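Local coordinates for protein exodeoxyribonuclease III (Methanosarcina mazei, PDB 5J8N) that probably cleaves DNA at abasic sites and trims duplex DNA from its 3' ends as a magnesium-dependent phosphodiesterase of the AP/ExoA family, at residues V71-K76 / L98-E103; I110-G115 / A127-F132; L190-M195 / D222-S227. The protein carries 3 engineered substitutions. All blocks are in the same frame, centred on the assembly; numbering follows the deposited sequence. Where two conformers were deposited one is given.

Contact 1. Residues V71-K76 / L98-E103; sequences VGTFSK and LRTDYE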
ATOM      1  N   VAL A  71      -2.740  -9.505   2.115  1.00 11.27           N
ATOM      2  CA  VAL A  71      -1.521  -8.674   2.117  1.00 13.50           C
ATOM      3  C   VAL A  71      -0.391  -9.394   2.843  1.00 11.82           C
ATOM      4  O   VAL A  71      -0.651 -10.302   3.643  1.00 13.12           O
ATOM      5  CB  VAL A  71      -1.721  -7.280   2.771  1.00 12.69           C
ATOM      6  CG1 VAL A  71      -2.793  -6.474   2.080  1.00 13.73           C
ATOM      7  CG2 VAL A  71      -2.019  -7.376   4.269  1.00 18.31           C
ATOM      8  N   GLY A  72       0.859  -9.019   2.542  1.00 11.58           N
ATOM      9  CA  GLY A  72       1.983  -9.634   3.250  1.00 12.72           C
ATOM     10  C   GLY A  72       3.128  -8.638   3.355  1.00 11.39           C
ATOM     11  O   GLY A  72       3.252  -7.700   2.546  1.00 11.67           O
ATOM     12  N   THR A  73       3.949  -8.865   4.362  1.00 11.72           N
ATOM     13  CA  THR A  73       5.123  -8.036   4.637  1.00 11.28           C
ATOM     14  C   THR A  73       6.304  -8.937   4.862  1.00 11.75           C
ATOM     15  O   THR A  73       6.288  -9.848   5.663  1.00 12.81           O
ATOM     16  CB  THR A  73       4.889  -7.182   5.888  1.00 11.18           C
ATOM     17  OG1 THR A  73       3.843  -6.269   5.592  1.00 11.93           O
ATOM     18  CG2 THR A  73       6.146  -6.397   6.306  1.00 12.39           C
ATOM     19  N   PHE A  74       7.366  -8.643   4.117  1.00 12.28           N
ATOM     20  CA  PHE A  74       8.698  -9.229   4.310  1.00 13.81           C
ATOM     21  C   PHE A  74       9.630  -8.217   4.930  1.00 12.58           C
ATOM     22  O   PHE A  74       9.641  -7.065   4.502  1.00 13.60           O
ATOM     23  CB  PHE A  74       9.309  -9.633   2.957  1.00 12.26           C
ATOM     24  CG  PHE A  74       8.513 -10.633   2.186  1.00 12.03           C
ATOM     25  CD1 PHE A  74       7.423 -10.220   1.390  1.00 13.66           C
ATOM     26  CD2 PHE A  74       8.874 -11.964   2.213  1.00 14.47           C
ATOM     27  CE1 PHE A  74       6.705 -11.164   0.631  1.00 14.53           C
ATOM     28  CE2 PHE A  74       8.159 -12.919   1.484  1.00 14.81           C
ATOM     29  CZ  PHE A  74       7.078 -12.485   0.688  1.00 14.67           C
ATOM     30  N   SER A  75      10.454  -8.624   5.892  1.00 12.73           N
ATOM     31  CA  SER A  75      11.428  -7.676   6.437  1.00 13.46           C
ATOM     32  C   SER A  75      12.663  -8.407   6.856  1.00 14.87           C
ATOM     33  O   SER A  75      12.650  -9.526   7.394  1.00 15.43           O
ATOM     34  CB  SER A  75      10.853  -6.817   7.605  1.00 17.07           C
ATOM     35  OG  SER A  75      10.357  -7.620   8.633  1.00 18.35           O
ATOM     36  N   LYS A  76      13.790  -7.716   6.688  1.00 14.32           N
ATOM     37  CA  LYS A  76      15.055  -8.276   7.138  1.00 16.38           C
ATOM     38  C   LYS A  76      15.122  -8.377   8.668  1.00 16.00           C
ATOM     39  O   LYS A  76      15.711  -9.326   9.187  1.00 18.77           O
ATOM     40  CB  LYS A  76      16.251  -7.432   6.620  1.00 14.89           C
ATOM     41  CG  LYS A  76      16.354  -7.466   5.101  1.00 16.09           C
ATOM     42  CD  LYS A  76      17.656  -6.789   4.617  1.00 15.62           C
ATOM     43  CE  LYS A  76      17.737  -6.780   3.098  1.00 17.49           C
ATOM     44  NZ  LYS A  76      19.110  -6.320   2.679  1.00 17.88           N
ATOM     45  N   LEU A  98      -2.327  -5.362   7.619  1.00 11.75           N
ATOM     46  CA  LEU A  98      -1.280  -6.060   8.386  1.00 12.55           C
ATOM     47  C   LEU A  98      -0.345  -5.071   9.049  1.00 12.34           C
ATOM     48  O   LEU A  98       0.311  -4.256   8.352  1.00 12.53           O
ATOM     49  CB  LEU A  98      -0.525  -7.008   7.424  1.00 13.93           C
ATOM     50  CG  LEU A  98       0.631  -7.772   8.029  1.00 16.62           C
ATOM     51  CD1 LEU A  98       0.108  -8.677   9.041  1.00 18.79           C
ATOM     52  CD2 LEU A  98       1.366  -8.574   6.922  1.00 20.47           C
ATOM     53  N   ARG A  99      -0.281  -5.126  10.368  1.00 12.34           N
ATOM     54  CA  ARG A  99       0.589  -4.273  11.179  1.00 12.12           C
ATOM     55  C   ARG A  99       1.808  -5.029  11.631  1.00 13.18           C
ATOM     56  O   ARG A  99       1.723  -6.129  12.213  1.00 13.28           O
ATOM     57  CB  ARG A  99      -0.198  -3.741  12.366  1.00 13.03           C
ATOM     58  CG  ARG A  99       0.675  -3.037  13.390  1.00 14.00           C
ATOM     59  CD  ARG A  99      -0.168  -2.464  14.507  1.00 14.73           C
ATOM     60  NE  ARG A  99       0.679  -1.969  15.601  1.00 13.67           N
ATOM     61  CZ  ARG A  99       0.201  -1.499  16.717  1.00 15.82           C
ATOM     62  NH1 ARG A  99      -1.084  -1.388  16.904  1.00 17.56           N
ATOM     63  NH2 ARG A  99       1.058  -1.126  17.668  1.00 16.72           N
ATOM     64  N   THR A 100       2.977  -4.435  11.407  1.00 12.73           N
ATOM     65  CA  THR A 100       4.232  -4.939  11.954  1.00 12.00           C
ATOM     66  C   THR A 100       4.957  -3.764  12.601  1.00 13.30           C
ATOM     67  O   THR A 100       5.239  -2.775  11.914  1.00 13.46           O
ATOM     68  CB  THR A 100       5.121  -5.581  10.843  1.00 14.00           C
ATOM     69  OG1 THR A 100       5.237  -4.654   9.762  1.00 13.64           O
ATOM     70  CG2 THR A 100       4.507  -6.880  10.338  1.00 14.66           C
ATOM     71  N   ASP A 101       5.285  -3.873  13.878  1.00 13.62           N
ATOM     72  CA  ASP A 101       6.004  -2.798  14.586  1.00 13.53           C
ATOM     73  C   ASP A 101       7.469  -3.090  14.515  1.00 17.34           C
ATOM     74  O   ASP A 101       7.884  -4.240  14.749  1.00 16.91           O
ATOM     75  CB  ASP A 101       5.569  -2.698  16.050  1.00 15.81           C
ATOM     76  CG  ASP A 101       4.118  -2.272  16.209  1.00 16.62           C
ATOM     77  OD1 ASP A 101       3.383  -2.143  15.211  1.00 15.75           O
ATOM     78  OD2 ASP A 101       3.764  -1.993  17.356  1.00 18.16           O
ATOM     79  N   TYR A 102       8.260  -2.038  14.287  1.00 16.14           N
ATOM     80  CA  TYR A 102       9.723  -2.144  14.408  1.00 17.33           C
ATOM     81  C   TYR A 102      10.209  -1.217  15.509  1.00 19.16           C
ATOM     82  O   TYR A 102       9.415  -0.453  16.102  1.00 18.72           O
ATOM     83  CB  TYR A 102      10.383  -1.844  13.062  1.00 16.40           C
ATOM     84  CG  TYR A 102       9.918  -2.827  12.032  1.00 17.94           C
ATOM     85  CD1 TYR A 102      10.504  -4.105  11.948  1.00 18.81           C
ATOM     86  CD2 TYR A 102       8.856  -2.527  11.181  1.00 16.54           C
ATOM     87  CE1 TYR A 102      10.006  -5.063  11.049  1.00 18.95           C
ATOM     88  CE2 TYR A 102       8.368  -3.466  10.266  1.00 15.78           C
ATOM     89  CZ  TYR A 102       8.961  -4.727  10.205  1.00 16.70           C
ATOM     90  OH  TYR A 102       8.456  -5.684   9.348  1.00 17.79           O
ATOM     91  N   GLU A 103      11.511  -1.278  15.845  1.00 21.62           N
ATOM     92  CA  GLU A 103      11.976  -0.452  16.949  1.00 24.28           C
ATOM     93  C   GLU A 103      11.734   1.019  16.653  1.00 21.19           C
ATOM     94  O   GLU A 103      11.429   1.752  17.580  1.00 22.13           O
ATOM     95  CB  GLU A 103      13.476  -0.664  17.231  1.00 33.61           C
ATOM     96  CG  GLU A 103      13.859  -2.065  17.680  1.00 46.98           C
ATOM     97  CD  GLU A 103      13.353  -2.410  19.064  1.00 59.23           C
ATOM     98  OE1 GLU A 103      12.783  -1.525  19.743  1.00 61.35           O
ATOM     99  OE2 GLU A 103      13.506  -3.587  19.466  1.00 64.20           O
TER
HETATM  100  O   HOH W   1       3.157  -4.687   7.752  1.00 13.67           O
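Strands 71-75 and 98-101, of different sheets, run nearly parallel, their axes 7.8 Å apart and inclined at 20°, joined by side chains rather than backbone. Packing is tight at the Val71 end. There CG2, held between the backbone N and the carbonyl carbon of Val71, lies 3.5 Å from CB of Leu98 as the two side chains slide past each other in opposite directions. Leu98, with CG anti to its backbone N, crosses Thr73 obliquely, its CD2 3.6 Å from OG1 of Thr73 and also against CA of Gly72. Farther along, the contact loosens and turns polar. Thr73 and Thr100 meet tip to tip, CG2 of Thr73 standing 4.0 Å from OG1 of Thr100. Beside them a water donates to O of Leu98 and bonds OG1 of Thr73 at 2.8 Å and OG1 of Thr100 at 2.9 Å; OG1 of Thr73 also pairs with ND2 of Asn109. Beyond strand 98-101, the ring of Tyr102 brings its OH to Ser75, donating to OG at 2.8 Å close to the ring plane, while Ser75 OG is also bonded to O of Asn77. This chemistry implies an apolar patch at Val71 and Leu98 that gives way, from Thr73 on, to buried hydroxyls satisfied by one another, by a bound water, by the side chain of Asn109 and by a main-chain carbonyl.

Contact 2. Residues I110-G115 / A127-F132; sequences IYFPNG and AFYDAF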
ATOM      1  N   ILE A 110      -1.595  -1.966   3.829  1.00 11.69           N
ATOM      2  CA  ILE A 110      -3.051  -1.982   3.596  1.00 11.13           C
ATOM      3  C   ILE A 110      -3.448  -2.075   2.133  1.00 11.33           C
ATOM      4  O   ILE A 110      -2.892  -1.343   1.297  1.00 12.33           O
ATOM      5  CB  ILE A 110      -3.707  -0.706   4.212  1.00 11.97           C
ATOM      6  CG1 ILE A 110      -3.232  -0.513   5.674  1.00 12.94           C
ATOM      7  CG2 ILE A 110      -5.250  -0.780   4.135  1.00 13.36           C
ATOM      8  CD1 ILE A 110      -3.773   0.759   6.318  1.00 15.60           C
ATOM      9  N   TYR A 111      -4.396  -2.951   1.856  1.00 11.70           N
ATOM     10  CA  TYR A 111      -5.061  -3.025   0.561  1.00 12.17           C
ATOM     11  C   TYR A 111      -6.449  -2.413   0.757  1.00 11.89           C
ATOM     12  O   TYR A 111      -7.392  -3.087   1.180  1.00 12.90           O
ATOM     13  CB  TYR A 111      -5.152  -4.503   0.078  1.00 12.42           C
ATOM     14  CG  TYR A 111      -5.857  -4.694  -1.219  1.00 11.75           C
ATOM     15  CD1 TYR A 111      -5.647  -3.837  -2.284  1.00 12.89           C
ATOM     16  CD2 TYR A 111      -6.769  -5.724  -1.377  1.00 12.68           C
ATOM     17  CE1 TYR A 111      -6.351  -3.979  -3.492  1.00 12.38           C
ATOM     18  CE2 TYR A 111      -7.427  -5.916  -2.620  1.00 13.55           C
ATOM     19  CZ  TYR A 111      -7.209  -5.015  -3.659  1.00 13.13           C
ATOM     20  OH  TYR A 111      -7.868  -5.155  -4.864  1.00 15.69           O
ATOM     21  N   PHE A 112      -6.567  -1.120   0.491  1.00 11.84           N
ATOM     22  CA  PHE A 112      -7.868  -0.458   0.748  1.00 11.85           C
ATOM     23  C   PHE A 112      -8.886  -0.938  -0.290  1.00 12.85           C
ATOM     24  O   PHE A 112      -8.509  -1.301  -1.424  1.00 12.73           O
ATOM     25  CB  PHE A 112      -7.726   1.047   0.653  1.00 13.37           C
ATOM     26  CG  PHE A 112      -6.960   1.675   1.796  1.00 12.75           C
ATOM     27  CD1 PHE A 112      -5.597   1.862   1.774  1.00 13.02           C
ATOM     28  CD2 PHE A 112      -7.675   2.132   2.895  1.00 13.09           C
ATOM     29  CE1 PHE A 112      -4.926   2.467   2.864  1.00 11.36           C
ATOM     30  CE2 PHE A 112      -7.051   2.756   3.957  1.00 13.57           C
ATOM     31  CZ  PHE A 112      -5.645   2.945   3.922  1.00 13.95           C
ATOM     32  N   PRO A 113     -10.167  -1.020   0.069  1.00 12.46           N
ATOM     33  CA  PRO A 113     -11.167  -1.561  -0.862  1.00 14.90           C
ATOM     34  C   PRO A 113     -11.337  -0.757  -2.149  1.00 16.62           C
ATOM     35  O   PRO A 113     -11.197   0.460  -2.170  1.00 17.41           O
ATOM     36  CB  PRO A 113     -12.469  -1.511  -0.032  1.00 15.04           C
ATOM     37  CG  PRO A 113     -11.951  -1.471   1.442  1.00 15.60           C
ATOM     38  CD  PRO A 113     -10.704  -0.630   1.379  1.00 12.89           C
ATOM     39  N   ASN A 114     -11.635  -1.499  -3.205  1.00 18.08           N
ATOM     40  CA  ASN A 114     -12.066  -0.856  -4.400  0.63 23.41           C
ATOM     41  C   ASN A 114     -13.573  -0.712  -4.394  1.00 21.40           C
ATOM     42  O   ASN A 114     -14.307  -1.638  -4.045  1.00 23.06           O
ATOM     43  CB  ASN A 114     -11.602  -1.627  -5.609  0.63 25.77           C
ATOM     44  CG  ASN A 114     -11.891  -0.889  -6.865  0.63 23.42           C
ATOM     45  OD1 ASN A 114     -13.020  -0.975  -7.370  0.63 16.61           O
ATOM     46  ND2 ASN A 114     -10.907  -0.107  -7.353  0.63 22.48           N
ATOM     47  N   GLY A 115     -14.034   0.491  -4.718  1.00 17.83           N
ATOM     48  CA  GLY A 115     -15.432   0.842  -4.632  1.00 19.28           C
ATOM     49  C   GLY A 115     -16.225   0.789  -5.936  1.00 20.57           C
ATOM     50  O   GLY A 115     -17.375   1.190  -5.985  1.00 22.46           O
ATOM     51  N   ALA A 127     -16.409   3.313   4.723  1.00 16.87           N
ATOM     52  CA  ALA A 127     -16.430   2.876   6.117  1.00 16.62           C
ATOM     53  C   ALA A 127     -15.031   2.363   6.543  1.00 16.66           C
ATOM     54  O   ALA A 127     -14.558   2.587   7.670  1.00 17.10           O
ATOM     55  CB  ALA A 127     -17.475   1.798   6.298  1.00 17.82           C
ATOM     56  N   PHE A 128     -14.356   1.647   5.657  1.00 15.20           N
ATOM     57  CA  PHE A 128     -12.987   1.182   5.913  1.00 14.83           C
ATOM     58  C   PHE A 128     -12.076   2.370   6.116  1.00 15.76           C
ATOM     59  O   PHE A 128     -11.262   2.377   7.041  1.00 14.29           O
ATOM     60  CB  PHE A 128     -12.508   0.264   4.752  1.00 13.49           C
ATOM     61  CG  PHE A 128     -11.212  -0.422   5.037  1.00 12.83           C
ATOM     62  CD1 PHE A 128     -10.041   0.257   4.926  1.00 13.20           C
ATOM     63  CD2 PHE A 128     -11.186  -1.794   5.349  1.00 15.57           C
ATOM     64  CE1 PHE A 128      -8.808  -0.349   5.172  1.00 16.79           C
ATOM     65  CE2 PHE A 128      -9.964  -2.416   5.595  1.00 16.28           C
ATOM     66  CZ  PHE A 128      -8.765  -1.692   5.505  1.00 16.01           C
ATOM     67  N   TYR A 129     -12.173   3.379   5.253  1.00 15.36           N
ATOM     68  CA  TYR A 129     -11.354   4.594   5.386  1.00 15.40           C
ATOM     69  C   TYR A 129     -11.598   5.193   6.797  1.00 16.11           C
ATOM     70  O   TYR A 129     -10.624   5.594   7.457  1.00 15.73           O
ATOM     71  CB  TYR A 129     -11.779   5.609   4.328  1.00 14.56           C
ATOM     72  CG  TYR A 129     -11.158   5.471   2.961  1.00 13.15           C
ATOM     73  CD1 TYR A 129      -9.997   4.696   2.717  1.00 14.04           C
ATOM     74  CD2 TYR A 129     -11.697   6.203   1.921  1.00 14.49           C
ATOM     75  CE1 TYR A 129      -9.405   4.666   1.417  1.00 14.56           C
ATOM     76  CE2 TYR A 129     -11.108   6.186   0.648  1.00 15.02           C
ATOM     77  CZ  TYR A 129      -9.974   5.414   0.413  1.00 14.18           C
ATOM     78  OH  TYR A 129      -9.423   5.418  -0.848  1.00 13.77           O
ATOM     79  N   ASP A 130     -12.854   5.294   7.237  1.00 17.18           N
ATOM     80  CA  ASP A 130     -13.147   5.911   8.541  1.00 17.32           C
ATOM     81  C   ASP A 130     -12.504   5.111   9.668  1.00 16.51           C
ATOM     82  O   ASP A 130     -11.916   5.671  10.595  1.00 17.44           O
ATOM     83  CB  ASP A 130     -14.654   5.966   8.749  1.00 18.85           C
ATOM     84  CG  ASP A 130     -15.329   7.027   7.900  1.00 30.90           C
ATOM     85  OD1 ASP A 130     -14.636   7.977   7.484  1.00 32.04           O
ATOM     86  OD2 ASP A 130     -16.571   6.923   7.693  1.00 37.89           O
ATOM     87  N   ALA A 131     -12.619   3.779   9.604  1.00 15.58           N
ATOM     88  CA  ALA A 131     -12.053   2.925  10.647  1.00 17.09           C
ATOM     89  C   ALA A 131     -10.548   3.032  10.647  1.00 15.27           C
ATOM     90  O   ALA A 131      -9.941   3.092  11.694  1.00 16.62           O
ATOM     91  CB  ALA A 131     -12.488   1.470  10.472  1.00 17.51           C
ATOM     92  N   PHE A 132      -9.923   2.988   9.472  1.00 13.76           N
ATOM     93  CA  PHE A 132      -8.514   3.174   9.411  1.00 13.69           C
ATOM     94  C   PHE A 132      -8.051   4.510   9.991  1.00 14.07           C
ATOM     95  O   PHE A 132      -7.062   4.534  10.756  1.00 14.54           O
ATOM     96  CB  PHE A 132      -8.046   3.050   7.941  1.00 14.34           C
ATOM     97  CG  PHE A 132      -6.694   3.737   7.710  1.00 13.04           C
ATOM     98  CD1 PHE A 132      -5.551   3.146   8.193  1.00 14.50           C
ATOM     99  CD2 PHE A 132      -6.607   4.998   7.128  1.00 14.09           C
ATOM    100  CE1 PHE A 132      -4.282   3.787   8.040  1.00 12.79           C
ATOM    101  CE2 PHE A 132      -5.371   5.638   7.016  1.00 14.67           C
ATOM    102  CZ  PHE A 132      -4.245   5.060   7.506  1.00 14.64           C
TER
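Aromatic pairs dominate where the end of strand 106-111 meets helix 119-141. The ring of Phe112 enters a group of three helix residues and turns its edge to the face of Phe132, planes at 89° and CZ of Phe112 3.9 Å above the centre of that face. Phe128 and Tyr129 approach the Phe112 ring obliquely; CE1 of Tyr129 comes to 3.4 Å from CD2 of Phe112. With CG anti to the backbone N in both, Phe128 and Phe132 extend from the helix toward the strand. Aliphatic groups supply the remaining contacts. CG2 of Ile110 sits at the edge of Phe128, 3.7 Å from CE1, and over the face of Phe112, while CD1 of Ile110 reaches Phe132 CD1 at 3.5 Å. A CH-pi contact adds Pro113, whose CD stands 4.0 Å from the centroid of the Phe128 ring, over its face. Polar bonds lie outside this packing: OH of Tyr129 is tied to O of Val152 and OG1 of Thr154, and O of Phe112 accepts from ND2 of Asn153. The aromatic cluster packs the helix of the beta-alpha-beta unit 106-111, 119-141, 146-149 against the end of its first strand, next to Tyr111, a predicted active-site residue that points away from the helix.

Contact 3. Residues L190-M195 / D222-S227; sequences LDSFRM and DYVFVS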
ATOM      1  N   LEU A 190       1.662  12.839   6.005  1.00 14.29           N
ATOM      2  CA  LEU A 190       2.291  13.329   4.774  1.00 15.10           C
ATOM      3  C   LEU A 190       2.262  12.305   3.696  1.00 13.00           C
ATOM      4  O   LEU A 190       2.556  11.114   3.954  1.00 13.83           O
ATOM      5  CB  LEU A 190       3.765  13.708   5.043  1.00 15.43           C
ATOM      6  CG  LEU A 190       3.944  14.693   6.162  1.00 17.43           C
ATOM      7  CD1 LEU A 190       5.450  14.910   6.399  1.00 20.02           C
ATOM      8  CD2 LEU A 190       3.244  16.012   5.822  1.00 21.29           C
ATOM      9  N   ASP A 191       1.909  12.718   2.473  1.00 12.73           N
ATOM     10  CA  ASP A 191       2.029  11.888   1.266  1.00 13.75           C
ATOM     11  C   ASP A 191       3.518  11.927   0.867  1.00 13.41           C
ATOM     12  O   ASP A 191       4.044  12.945   0.389  1.00 14.33           O
ATOM     13  CB  ASP A 191       1.094  12.463   0.187  1.00 13.15           C
ATOM     14  CG  ASP A 191       1.143  11.760  -1.113  1.00 14.97           C
ATOM     15  OD1 ASP A 191       2.058  10.975  -1.385  1.00 14.11           O
ATOM     16  OD2 ASP A 191       0.235  12.004  -1.928  1.00 15.14           O
ATOM     17  N   SER A 192       4.241  10.850   1.124  1.00 12.67           N
ATOM     18  CA  SER A 192       5.710  10.934   1.039  1.00 12.20           C
ATOM     19  C   SER A 192       6.201  11.327  -0.375  1.00 12.99           C
ATOM     20  O   SER A 192       7.148  12.118  -0.486  1.00 13.53           O
ATOM     21  CB  SER A 192       6.379   9.638   1.529  1.00 12.39           C
ATOM     22  OG  SER A 192       6.035   8.550   0.709  1.00 12.85           O
ATOM     23  N   PHE A 193       5.596  10.756  -1.429  1.00 12.60           N
ATOM     24  CA  PHE A 193       6.049  11.142  -2.766  1.00 12.81           C
ATOM     25  C   PHE A 193       6.021  12.629  -2.979  1.00 13.81           C
ATOM     26  O   PHE A 193       6.945  13.211  -3.542  1.00 14.21           O
ATOM     27  CB  PHE A 193       5.203  10.432  -3.808  1.00 12.62           C
ATOM     28  CG  PHE A 193       5.722  10.632  -5.205  1.00 13.05           C
ATOM     29  CD1 PHE A 193       6.875   9.981  -5.631  1.00 13.90           C
ATOM     30  CD2 PHE A 193       5.058  11.501  -6.055  1.00 15.24           C
ATOM     31  CE1 PHE A 193       7.376  10.191  -6.913  1.00 15.00           C
ATOM     32  CE2 PHE A 193       5.528  11.734  -7.355  1.00 15.29           C
ATOM     33  CZ  PHE A 193       6.713  11.088  -7.787  1.00 15.30           C
ATOM     34  N   ARG A 194       4.966  13.277  -2.471  1.00 13.37           N
ATOM     35  CA  ARG A 194       4.786  14.718  -2.618  1.00 15.42           C
ATOM     36  C   ARG A 194       5.645  15.556  -1.671  1.00 16.37           C
ATOM     37  O   ARG A 194       5.726  16.771  -1.834  1.00 18.21           O
ATOM     38  CB  ARG A 194       3.289  15.067  -2.438  1.00 14.15           C
ATOM     39  CG  ARG A 194       2.394  14.506  -3.539  1.00 15.88           C
ATOM     40  CD  ARG A 194       2.858  14.897  -4.959  1.00 16.11           C
ATOM     41  NE  ARG A 194       1.932  14.357  -5.957  1.00 15.90           N
ATOM     42  CZ  ARG A 194       2.248  14.307  -7.252  1.00 15.72           C
ATOM     43  NH1 ARG A 194       3.450  14.670  -7.672  1.00 15.72           N
ATOM     44  NH2 ARG A 194       1.373  13.829  -8.106  1.00 15.16           N
ATOM     45  N   MET A 195       6.341  14.929  -0.727  1.00 15.14           N
ATOM     46  CA  MET A 195       7.359  15.655   0.036  1.00 16.16           C
ATOM     47  C   MET A 195       8.479  16.121  -0.867  1.00 17.09           C
ATOM     48  O   MET A 195       9.129  17.106  -0.551  1.00 20.84           O
ATOM     49  CB  MET A 195       7.950  14.789   1.146  1.00 17.69           C
ATOM     50  CG  MET A 195       6.939  14.510   2.250  1.00 17.60           C
ATOM     51  SD  MET A 195       7.576  13.337   3.450  1.00 18.37           S
ATOM     52  CE  MET A 195       8.859  14.363   4.175  1.00 24.50           C
ATOM     53  N   ASP A 222      -1.151   4.188  -5.337  1.00 11.66           N
ATOM     54  CA  ASP A 222      -0.308   3.568  -4.307  1.00 12.11           C
ATOM     55  C   ASP A 222       0.528   4.636  -3.677  1.00 12.11           C
ATOM     56  O   ASP A 222       1.117   5.480  -4.373  1.00 12.47           O
ATOM     57  CB  ASP A 222       0.575   2.480  -4.948  1.00 10.95           C
ATOM     58  CG  ASP A 222      -0.275   1.451  -5.616  1.00 12.68           C
ATOM     59  OD1 ASP A 222      -0.777   0.541  -4.907  1.00 13.54           O
ATOM     60  OD2 ASP A 222      -0.513   1.580  -6.836  1.00 12.26           O
ATOM     61  N   TYR A 223       0.640   4.587  -2.340  1.00 11.16           N
ATOM     62  CA  TYR A 223       1.238   5.671  -1.564  1.00 11.22           C
ATOM     63  C   TYR A 223       2.027   5.111  -0.390  1.00 10.99           C
ATOM     64  O   TYR A 223       1.770   3.979   0.055  1.00 11.97           O
ATOM     65  CB  TYR A 223       0.144   6.570  -0.980  1.00 12.68           C
ATOM     66  CG  TYR A 223      -0.820   7.223  -1.940  1.00 11.84           C
ATOM     67  CD1 TYR A 223      -1.853   6.491  -2.534  1.00 10.94           C
ATOM     68  CD2 TYR A 223      -0.763   8.603  -2.167  1.00 13.08           C
ATOM     69  CE1 TYR A 223      -2.769   7.090  -3.390  1.00 11.63           C
ATOM     70  CE2 TYR A 223      -1.677   9.232  -3.046  1.00 13.32           C
ATOM     71  CZ  TYR A 223      -2.691   8.449  -3.606  1.00 12.32           C
ATOM     72  OH  TYR A 223      -3.616   9.093  -4.405  1.00 14.16           O
ATOM     73  N   VAL A 224       2.937   5.920   0.114  1.00 10.61           N
ATOM     74  CA  VAL A 224       3.423   5.671   1.474  1.00 11.89           C
ATOM     75  C   VAL A 224       3.206   6.956   2.226  1.00 11.44           C
ATOM     76  O   VAL A 224       3.714   8.029   1.862  1.00 13.21           O
ATOM     77  CB  VAL A 224       4.899   5.211   1.566  1.00 10.79           C
ATOM     78  CG1 VAL A 224       5.219   4.818   3.000  1.00 15.21           C
ATOM     79  CG2 VAL A 224       5.186   4.037   0.606  1.00 12.33           C
ATOM     80  N   PHE A 225       2.428   6.900   3.300  1.00 12.74           N
ATOM     81  CA  PHE A 225       2.177   8.027   4.184  1.00 11.95           C
ATOM     82  C   PHE A 225       3.002   7.909   5.432  1.00 11.98           C
ATOM     83  O   PHE A 225       3.304   6.786   5.879  1.00 13.56           O
ATOM     84  CB  PHE A 225       0.708   8.096   4.583  1.00 12.35           C
ATOM     85  CG  PHE A 225      -0.238   8.070   3.417  1.00 11.89           C
ATOM     86  CD1 PHE A 225      -0.481   9.236   2.680  1.00 13.02           C
ATOM     87  CD2 PHE A 225      -0.846   6.907   3.066  1.00 12.41           C
ATOM     88  CE1 PHE A 225      -1.381   9.208   1.588  1.00 13.77           C
ATOM     89  CE2 PHE A 225      -1.750   6.859   1.981  1.00 12.51           C
ATOM     90  CZ  PHE A 225      -1.986   8.026   1.230  1.00 13.00           C
ATOM     91  N   VAL A 226       3.392   9.036   5.976  1.00 11.79           N
ATOM     92  CA  VAL A 226       4.052   9.026   7.316  1.00 12.26           C
ATOM     93  C   VAL A 226       3.365  10.020   8.204  1.00 14.68           C
ATOM     94  O   VAL A 226       2.888  11.073   7.767  1.00 14.88           O
ATOM     95  CB  VAL A 226       5.565   9.312   7.246  1.00 13.60           C
ATOM     96  CG1 VAL A 226       6.276   8.209   6.401  1.00 14.31           C
ATOM     97  CG2 VAL A 226       5.874  10.735   6.709  1.00 15.72           C
ATOM     98  N   SER A 227       3.293   9.704   9.489  1.00 13.61           N
ATOM     99  CA  SER A 227       2.901  10.725  10.456  1.00 14.06           C
ATOM    100  C   SER A 227       3.934  11.851  10.450  1.00 15.35           C
ATOM    101  O   SER A 227       5.117  11.646  10.146  1.00 15.41           O
ATOM    102  CB  SER A 227       2.766  10.118  11.848  1.00 15.87           C
ATOM    103  OG  SER A 227       3.917   9.321  12.149  1.00 14.89           O
TER
HETATM  104  O   HOH W   2       3.328   8.550  -1.411  1.00 12.58           O
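Leu190 and Val226 form an antiparallel hydrogen-bonded pair in which both backbone groups of Leu190 are satisfied. Its N donates to O of Val226 at 2.8 Å, and its O accepts from N of Val226 at 3.0 Å, both in the carbonyl planes. The same Leu190 O receives a CA-H...O contact from Phe225. The side chains of Leu190 and Val226 share one face of the sheet, CB of Leu190 lying 4.0 Å from CG2 of Val226. Asp191 and Phe225, the adjoining non-hydrogen-bonded pair, point to the other face.

The chain then enters a short helical turn from Ser192 on, held partly by weak backbone bonds, and O of Val224 takes two bonds from Ser192. N of Ser192 approaches at 3.0 Å, nearly along the C=O axis; OG approaches at 2.6 Å from above the carbonyl plane. The hydroxyl can fold back because OG occupies the crowded position between backbone N and carbonyl carbon, chi1 64°. Where the strands part, a water takes over: it donates to OD1 of Asp191 at 2.7 Å and accepts from N of Phe193 and N of Val224. OD2 of Asp191 forms a salt bridge with Arg220, a charge pairing that probably keeps the buried carboxylate ionised. The carboxylate lies at the edge of the Tyr223 ring, OD2 of Asp191 3.5 Å from CE2 of Tyr223, the planes 61° apart. The phenol OH of Tyr223 is bonded to O of Thr154.

Within strand 218-227, Asp222 bonds through OD2 to ND1 of His248 and OG of Ser204. This Asp-His pairing is consistent with the DNase I-like active site, where an aspartate orients the predicted general-base histidine; the antiparallel pairing farther along belongs to the sheet whose strand 218-227 carries Asp222.

In the fold
Contacts 1, 2 and 3 follow in series along the chain, and their centres lie about 17 to 19 Å apart. All three reach the same mixed sheet, through strands 97-101, 106-111, 189-191 and 218-227. Contact 1 bridges it to the other sheet through strand 71-75; contact 2 lays helix 119-141 on it, and contact 3 pairs two of its strands. Strands 97-101 and 106-111 are neighbours, and contacts 1 and 2 touch where CG1 of Val71 meets CB of Tyr111 at 3.7 Å. Contact 3 stays apart, about 5 Å from contact 2 at the nearest atoms. Contacts 2 and 3 include Tyr111 and Asp222, predicted to act in catalysis, carried by the two-sheet DNase I-like fold.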